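Long-range contact in 2-hydroxy-3-oxopropionate reductase (Polaromonas sp. JS666, PDB 4DLL), which probably catalyses the NAD(P)H-dependent reduction of 2-hydroxy-3-oxopropionate (tartronate semialdehyde) to glycerate: residues Val206-Leu218 / Leu304-Arg316. Residues are numbered along the deposited sequence; the frame is centred on the assembly and turned at random.
Sequences VGITIGAVAEALL and LDQSGLFVELASR
Ser307, whose CA packs against the CG2 methyl of Ile210, is tied to Asp305 by a bond from its OG to Asp305 OD2 (2.9 Å) on the anti lone pair of that oxygen. The Ser307 amide adds a weak bond and Arg250 a salt bridge, so one oxygen of the buried Asp305 carboxylate is gripped three ways and probably helps to hold the turn that leads into helix 309-315. Across the interface no hydrogen bond forms; helices 206-218 and 309-315, their axes approaching to 9.1 Å and inclined at 42°, meet through aliphatic groups and one ring. Gly211 and Ala214 present little bulk where Leu309 and Phe310 come in, consistent with the close packing. Leu309 CD2 rests 3.6 Å from Gly211 CA, while Ala214 CB comes to 3.8 Å from Phe310 CD2. As a knob, Leu313 fits into the hole formed by Gly211, Ala214, Glu215 and Leu218. At one end, Ile210 CD1 lies 3.8 Å from Gln306 CG, the two side chains crossing at about a right angle. At the other, Leu218 CD1 makes a CH-pi contact over one face of Phe310, 4.2 Å from the ring centroid, and Leu218 CD2 reaches Ala314 CB. With CG anti to the backbone N (chi1 -174°), Phe310 carries its ring past Ala214, whose CB meets it obliquely, to Leu218. Glu215 OE1 lies beside Leu313 CD1, and its OE2 hydrogen-bonds Thr286 OG1 of the second subunit. The contact thus lays the last modelled helix on long helix 194-222 of the all-helical C-terminal domain, away from the Rossmann-type sheet, with helices 247-252 and 227-234 meeting Phe310 and helix 284-301 meeting Ile210 and Leu309 through Tyr293.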
ATOM      1  N   VAL A 206       0.281   7.489  -1.186  1.00 26.42           N
ATOM      2  CA  VAL A 206      -1.163   7.325  -1.330  1.00 28.50           C
ATOM      3  C   VAL A 206      -1.563   7.484  -2.830  1.00 28.56           C
ATOM      4  O   VAL A 206      -2.338   6.680  -3.359  1.00 29.09           O
ATOM      5  CB  VAL A 206      -2.002   8.295  -0.346  1.00 28.04           C
ATOM      6  CG1 VAL A 206      -3.529   8.335  -0.677  1.00 28.93           C
ATOM      7  CG2 VAL A 206      -1.795   7.944   1.087  1.00 29.27           C
ATOM      8  N   GLY A 207      -1.062   8.524  -3.477  1.00 28.63           N
ATOM      9  CA  GLY A 207      -1.389   8.821  -4.872  1.00 28.93           C
ATOM     10  C   GLY A 207      -1.008   7.714  -5.831  1.00 29.55           C
ATOM     11  O   GLY A 207      -1.757   7.397  -6.737  1.00 30.51           O
ATOM     12  N   ILE A 208       0.142   7.096  -5.637  1.00 28.85           N
ATOM     13  CA  ILE A 208       0.520   5.962  -6.482  1.00 29.04           C
ATOM     14  C   ILE A 208      -0.270   4.660  -6.155  1.00 29.60           C
ATOM     15  O   ILE A 208      -0.660   3.933  -7.071  1.00 32.02           O
ATOM     16  CB  ILE A 208       2.053   5.740  -6.386  1.00 28.81           C
ATOM     17  CG1 ILE A 208       2.834   6.984  -6.879  1.00 29.02           C
ATOM     18  CG2 ILE A 208       2.471   4.580  -7.173  1.00 30.74           C
ATOM     19  CD1 ILE A 208       4.298   7.074  -6.291  1.00 22.38           C
ATOM     20  N   THR A 209      -0.510   4.364  -4.866  1.00 27.87           N
ATOM     21  CA  THR A 209      -1.155   3.143  -4.459  1.00 26.94           C
ATOM     22  C   THR A 209      -2.599   3.104  -4.934  1.00 25.73           C
ATOM     23  O   THR A 209      -3.088   2.094  -5.396  1.00 24.83           O
ATOM     24  CB  THR A 209      -1.088   2.927  -2.960  1.00 26.83           C
ATOM     25  OG1 THR A 209       0.283   2.985  -2.556  1.00 27.58           O
ATOM     26  CG2 THR A 209      -1.651   1.534  -2.647  1.00 27.87           C
ATOM     27  N   ILE A 210      -3.239   4.251  -4.894  1.00 26.63           N
ATOM     28  CA  ILE A 210      -4.522   4.426  -5.522  1.00 26.50           C
ATOM     29  C   ILE A 210      -4.543   3.914  -6.966  1.00 27.16           C
ATOM     30  O   ILE A 210      -5.410   3.111  -7.320  1.00 28.11           O
ATOM     31  CB  ILE A 210      -4.941   5.910  -5.414  1.00 26.49           C
ATOM     32  CG1 ILE A 210      -5.510   6.166  -4.036  1.00 25.39           C
ATOM     33  CG2 ILE A 210      -6.063   6.265  -6.360  1.00 23.38           C
ATOM     34  CD1 ILE A 210      -5.694   7.738  -3.749  1.00 29.07           C
ATOM     35  N   GLY A 211      -3.606   4.365  -7.784  1.00 27.80           N
ATOM     36  CA  GLY A 211      -3.512   3.932  -9.177  1.00 29.72           C
ATOM     37  C   GLY A 211      -3.115   2.465  -9.330  1.00 30.15           C
ATOM     38  O   GLY A 211      -3.668   1.746 -10.162  1.00 31.32           O
ATOM     39  N   ALA A 212      -2.181   1.998  -8.515  1.00 29.96           N
ATOM     40  CA  ALA A 212      -1.868   0.581  -8.515  1.00 30.24           C
ATOM     41  C   ALA A 212      -3.136  -0.289  -8.214  1.00 30.87           C
ATOM     42  O   ALA A 212      -3.318  -1.382  -8.744  1.00 32.39           O
ATOM     43  CB  ALA A 212      -0.804   0.320  -7.466  1.00 29.73           C
ATOM     44  N   VAL A 213      -3.962   0.168  -7.309  1.00 30.50           N
ATOM     45  CA  VAL A 213      -5.096  -0.609  -6.924  1.00 32.45           C
ATOM     46  C   VAL A 213      -6.186  -0.478  -8.033  1.00 34.38           C
ATOM     47  O   VAL A 213      -6.904  -1.407  -8.270  1.00 35.24           O
ATOM     48  CB  VAL A 213      -5.583  -0.221  -5.527  1.00 31.34           C
ATOM     49  CG1 VAL A 213      -7.061  -0.650  -5.305  1.00 32.23           C
ATOM     50  CG2 VAL A 213      -4.618  -0.776  -4.429  1.00 28.66           C
ATOM     51  N   ALA A 214      -6.278   0.656  -8.717  1.00 35.22           N
ATOM     52  CA  ALA A 214      -7.340   0.808  -9.691  1.00 36.03           C
ATOM     53  C   ALA A 214      -6.926  -0.068 -10.862  1.00 37.12           C
ATOM     54  O   ALA A 214      -7.737  -0.832 -11.394  1.00 37.51           O
ATOM     55  CB  ALA A 214      -7.502   2.262 -10.118  1.00 33.97           C
ATOM     56  N   GLU A 215      -5.651   0.016 -11.226  1.00 37.41           N
ATOM     57  CA  GLU A 215      -5.172  -0.723 -12.362  1.00 38.65           C
ATOM     58  C   GLU A 215      -5.201  -2.246 -12.230  1.00 39.21           C
ATOM     59  O   GLU A 215      -5.509  -2.945 -13.192  1.00 39.27           O
ATOM     60  CB  GLU A 215      -3.792  -0.285 -12.724  1.00 39.08           C
ATOM     61  CG  GLU A 215      -3.315  -1.018 -13.934  1.00 42.53           C
ATOM     62  CD  GLU A 215      -2.312  -0.225 -14.663  1.00 43.54           C
ATOM     63  OE1 GLU A 215      -2.723   0.838 -15.138  1.00 42.90           O
ATOM     64  OE2 GLU A 215      -1.139  -0.651 -14.717  1.00 41.71           O
ATOM     65  N   ALA A 216      -4.897  -2.763 -11.042  1.00 39.05           N
ATOM     66  CA  ALA A 216      -4.980  -4.174 -10.847  1.00 38.80           C
ATOM     67  C   ALA A 216      -6.424  -4.686 -10.743  1.00 38.58           C
ATOM     68  O   ALA A 216      -6.725  -5.775 -11.212  1.00 38.55           O
ATOM     69  CB  ALA A 216      -4.075  -4.641  -9.691  1.00 38.42           C
ATOM     70  N   LEU A 217      -7.311  -3.887 -10.179  1.00 38.72           N
ATOM     71  CA  LEU A 217      -8.692  -4.295 -10.057  1.00 39.40           C
ATOM     72  C   LEU A 217      -9.402  -4.243 -11.394  1.00 40.14           C
ATOM     73  O   LEU A 217     -10.325  -5.037 -11.640  1.00 39.22           O
ATOM     74  CB  LEU A 217      -9.456  -3.436  -9.066  1.00 38.94           C
ATOM     75  CG  LEU A 217      -9.059  -3.551  -7.592  1.00 39.10           C
ATOM     76  CD1 LEU A 217     -10.017  -2.687  -6.745  1.00 35.28           C
ATOM     77  CD2 LEU A 217      -9.008  -4.995  -7.127  1.00 38.04           C
ATOM     78  N   LEU A 218      -9.020  -3.281 -12.219  1.00 39.68           N
ATOM     79  CA  LEU A 218      -9.571  -3.244 -13.558  1.00 40.82           C
ATOM     80  C   LEU A 218      -9.035  -4.392 -14.428  1.00 41.68           C
ATOM     81  O   LEU A 218      -9.786  -5.012 -15.151  1.00 42.36           O
ATOM     82  CB  LEU A 218      -9.340  -1.886 -14.223  1.00 39.31           C
ATOM     83  CG  LEU A 218     -10.286  -0.798 -13.714  1.00 38.34           C
ATOM     84  CD1 LEU A 218      -9.603   0.561 -13.708  1.00 36.69           C
ATOM     85  CD2 LEU A 218     -11.563  -0.772 -14.557  1.00 36.94           C
ATOM     86  N   LEU A 304     -14.441  14.562  -7.906  1.00 47.47           N
ATOM     87  CA  LEU A 304     -14.494  13.218  -7.380  1.00 45.85           C
ATOM     88  C   LEU A 304     -13.449  13.137  -6.277  1.00 43.65           C
ATOM     89  O   LEU A 304     -12.513  13.921  -6.243  1.00 41.82           O
ATOM     90  CB  LEU A 304     -14.220  12.173  -8.476  1.00 46.25           C
ATOM     91  CG  LEU A 304     -15.124  12.192  -9.711  1.00 47.83           C
ATOM     92  CD1 LEU A 304     -14.756  11.028 -10.631  1.00 44.95           C
ATOM     93  CD2 LEU A 304     -16.635  12.209  -9.353  1.00 46.32           C
ATOM     94  N   ASP A 305     -13.654  12.191  -5.378  1.00 42.11           N
ATOM     95  CA  ASP A 305     -12.642  11.740  -4.414  1.00 41.30           C
ATOM     96  C   ASP A 305     -11.361  11.357  -5.135  1.00 40.36           C
ATOM     97  O   ASP A 305     -11.365  11.054  -6.350  1.00 38.96           O
ATOM     98  CB  ASP A 305     -13.167  10.505  -3.652  1.00 41.09           C
ATOM     99  CG  ASP A 305     -12.338  10.180  -2.405  1.00 43.95           C
ATOM    100  OD1 ASP A 305     -12.195  11.095  -1.571  1.00 43.82           O
ATOM    101  OD2 ASP A 305     -11.814   9.028  -2.272  1.00 43.74           O
ATOM    102  N   GLN A 306     -10.266  11.349  -4.376  1.00 40.14           N
ATOM    103  CA  GLN A 306      -8.953  10.867  -4.859  1.00 39.89           C
ATOM    104  C   GLN A 306      -8.974   9.448  -5.526  1.00 39.54           C
ATOM    105  O   GLN A 306      -8.244   9.203  -6.487  1.00 40.03           O
ATOM    106  CB  GLN A 306      -7.874  11.025  -3.769  1.00 39.05           C
ATOM    107  CG  GLN A 306      -8.206  10.307  -2.477  1.00 40.43           C
ATOM    108  CD  GLN A 306      -7.319  10.709  -1.271  1.00 41.84           C
ATOM    109  OE1 GLN A 306      -7.710  10.516  -0.107  1.00 41.69           O
ATOM    110  NE2 GLN A 306      -6.131  11.259  -1.549  1.00 42.38           N
ATOM    111  N   SER A 307      -9.855   8.556  -5.076  1.00 39.57           N
ATOM    112  CA  SER A 307      -9.974   7.226  -5.670  1.00 40.11           C
ATOM    113  C   SER A 307     -10.561   7.301  -7.065  1.00 40.58           C
ATOM    114  O   SER A 307     -10.491   6.328  -7.827  1.00 40.19           O
ATOM    115  CB  SER A 307     -10.777   6.257  -4.790  1.00 39.03           C
ATOM    116  OG  SER A 307     -11.877   6.904  -4.210  1.00 41.33           O
ATOM    117  N   GLY A 308     -11.089   8.481  -7.400  1.00 41.58           N
ATOM    118  CA  GLY A 308     -11.721   8.752  -8.673  1.00 41.58           C
ATOM    119  C   GLY A 308     -10.753   8.591  -9.816  1.00 42.91           C
ATOM    120  O   GLY A 308     -11.136   8.751 -10.972  1.00 43.44           O
ATOM    121  N   LEU A 309      -9.508   8.214  -9.514  1.00 42.79           N
ATOM    122  CA  LEU A 309      -8.491   7.992 -10.547  1.00 42.59           C
ATOM    123  C   LEU A 309      -8.759   6.720 -11.325  1.00 42.10           C
ATOM    124  O   LEU A 309      -8.398   6.608 -12.504  1.00 43.20           O
ATOM    125  CB  LEU A 309      -7.066   7.990  -9.943  1.00 42.68           C
ATOM    126  CG  LEU A 309      -5.906   7.619 -10.845  1.00 40.87           C
ATOM    127  CD1 LEU A 309      -5.615   8.797 -11.795  1.00 43.52           C
ATOM    128  CD2 LEU A 309      -4.651   7.228 -10.062  1.00 37.88           C
ATOM    129  N   PHE A 310      -9.362   5.765 -10.644  1.00 41.53           N
ATOM    130  CA  PHE A 310     -10.050   4.646 -11.252  1.00 42.31           C
ATOM    131  C   PHE A 310     -10.812   5.070 -12.521  1.00 43.38           C
ATOM    132  O   PHE A 310     -10.685   4.424 -13.567  1.00 43.13           O
ATOM    133  CB  PHE A 310     -11.054   4.166 -10.226  1.00 42.53           C
ATOM    134  CG  PHE A 310     -11.780   2.928 -10.586  1.00 42.42           C
ATOM    135  CD1 PHE A 310     -13.020   3.000 -11.235  1.00 44.39           C
ATOM    136  CD2 PHE A 310     -11.297   1.689 -10.183  1.00 41.08           C
ATOM    137  CE1 PHE A 310     -13.749   1.843 -11.537  1.00 40.60           C
ATOM    138  CE2 PHE A 310     -11.995   0.521 -10.484  1.00 41.85           C
ATOM    139  CZ  PHE A 310     -13.240   0.600 -11.173  1.00 41.68           C
ATOM    140  N   VAL A 311     -11.593   6.152 -12.424  1.00 43.17           N
ATOM    141  CA  VAL A 311     -12.411   6.592 -13.552  1.00 44.63           C
ATOM    142  C   VAL A 311     -11.504   6.924 -14.739  1.00 45.26           C
ATOM    143  O   VAL A 311     -11.705   6.401 -15.849  1.00 45.16           O
ATOM    144  CB  VAL A 311     -13.394   7.731 -13.165  1.00 44.48           C
ATOM    145  CG1 VAL A 311     -14.184   8.185 -14.357  1.00 43.92           C
ATOM    146  CG2 VAL A 311     -14.334   7.262 -12.067  1.00 44.22           C
ATOM    147  N   GLU A 312     -10.460   7.721 -14.488  1.00 46.76           N
ATOM    148  CA  GLU A 312      -9.451   8.019 -15.516  1.00 47.68           C
ATOM    149  C   GLU A 312      -8.959   6.747 -16.164  1.00 48.66           C
ATOM    150  O   GLU A 312      -8.873   6.673 -17.378  1.00 49.54           O
ATOM    151  CB  GLU A 312      -8.256   8.788 -14.926  1.00 47.95           C
ATOM    152  N   LEU A 313      -8.663   5.727 -15.354  1.00 49.71           N
ATOM    153  CA  LEU A 313      -8.038   4.509 -15.889  1.00 49.63           C
ATOM    154  C   LEU A 313      -9.015   3.501 -16.505  1.00 50.11           C
ATOM    155  O   LEU A 313      -8.652   2.770 -17.446  1.00 48.69           O
ATOM    156  CB  LEU A 313      -7.126   3.833 -14.856  1.00 49.76           C
ATOM    157  CG  LEU A 313      -5.860   4.531 -14.345  1.00 49.67           C
ATOM    158  CD1 LEU A 313      -5.219   3.602 -13.329  1.00 49.59           C
ATOM    159  CD2 LEU A 313      -4.873   4.846 -15.459  1.00 48.08           C
ATOM    160  N   ALA A 314     -10.235   3.448 -15.973  1.00 50.45           N
ATOM    161  CA  ALA A 314     -11.317   2.757 -16.674  1.00 52.14           C
ATOM    162  C   ALA A 314     -11.482   3.264 -18.123  1.00 52.93           C
ATOM    163  O   ALA A 314     -11.290   2.475 -19.073  1.00 53.90           O
ATOM    164  CB  ALA A 314     -12.626   2.846 -15.916  1.00 51.70           C
ATOM    165  N   SER A 315     -11.779   4.556 -18.307  1.00 53.53           N
ATOM    166  CA  SER A 315     -12.138   5.069 -19.654  1.00 54.51           C
ATOM    167  C   SER A 315     -11.133   4.696 -20.734  1.00 54.60           C
ATOM    168  O   SER A 315     -11.510   4.362 -21.845  1.00 54.93           O
ATOM    169  CB  SER A 315     -12.339   6.585 -19.648  1.00 54.68           C
ATOM    170  OG  SER A 315     -13.287   6.912 -18.666  1.00 55.57           O
ATOM    171  N   ARG A 316      -9.852   4.748 -20.389  1.00 54.86           N
ATOM    172  CA  ARG A 316      -8.764   4.345 -21.289  1.00 54.62           C
ATOM    173  C   ARG A 316      -9.005   2.999 -21.999  1.00 53.83           C
ATOM    174  O   ARG A 316      -9.600   2.076 -21.435  1.00 53.06           O
ATOM    175  CB  ARG A 316      -7.434   4.314 -20.497  1.00 55.17           C
ATOM    176  CG  ARG A 316      -7.196   5.525 -19.590  1.00 55.63           C
ATOM    177  CD  ARG A 316      -6.025   6.400 -20.021  1.00 58.86           C
ATOM    178  NE  ARG A 316      -4.811   5.620 -20.294  1.00 60.60           N
ATOM    179  CZ  ARG A 316      -3.580   6.121 -20.347  1.00 60.66           C
ATOM    180  NH1 ARG A 316      -3.371   7.409 -20.126  1.00 62.58           N
ATOM    181  NH2 ARG A 316      -2.550   5.331 -20.621  1.00 61.00           N
TER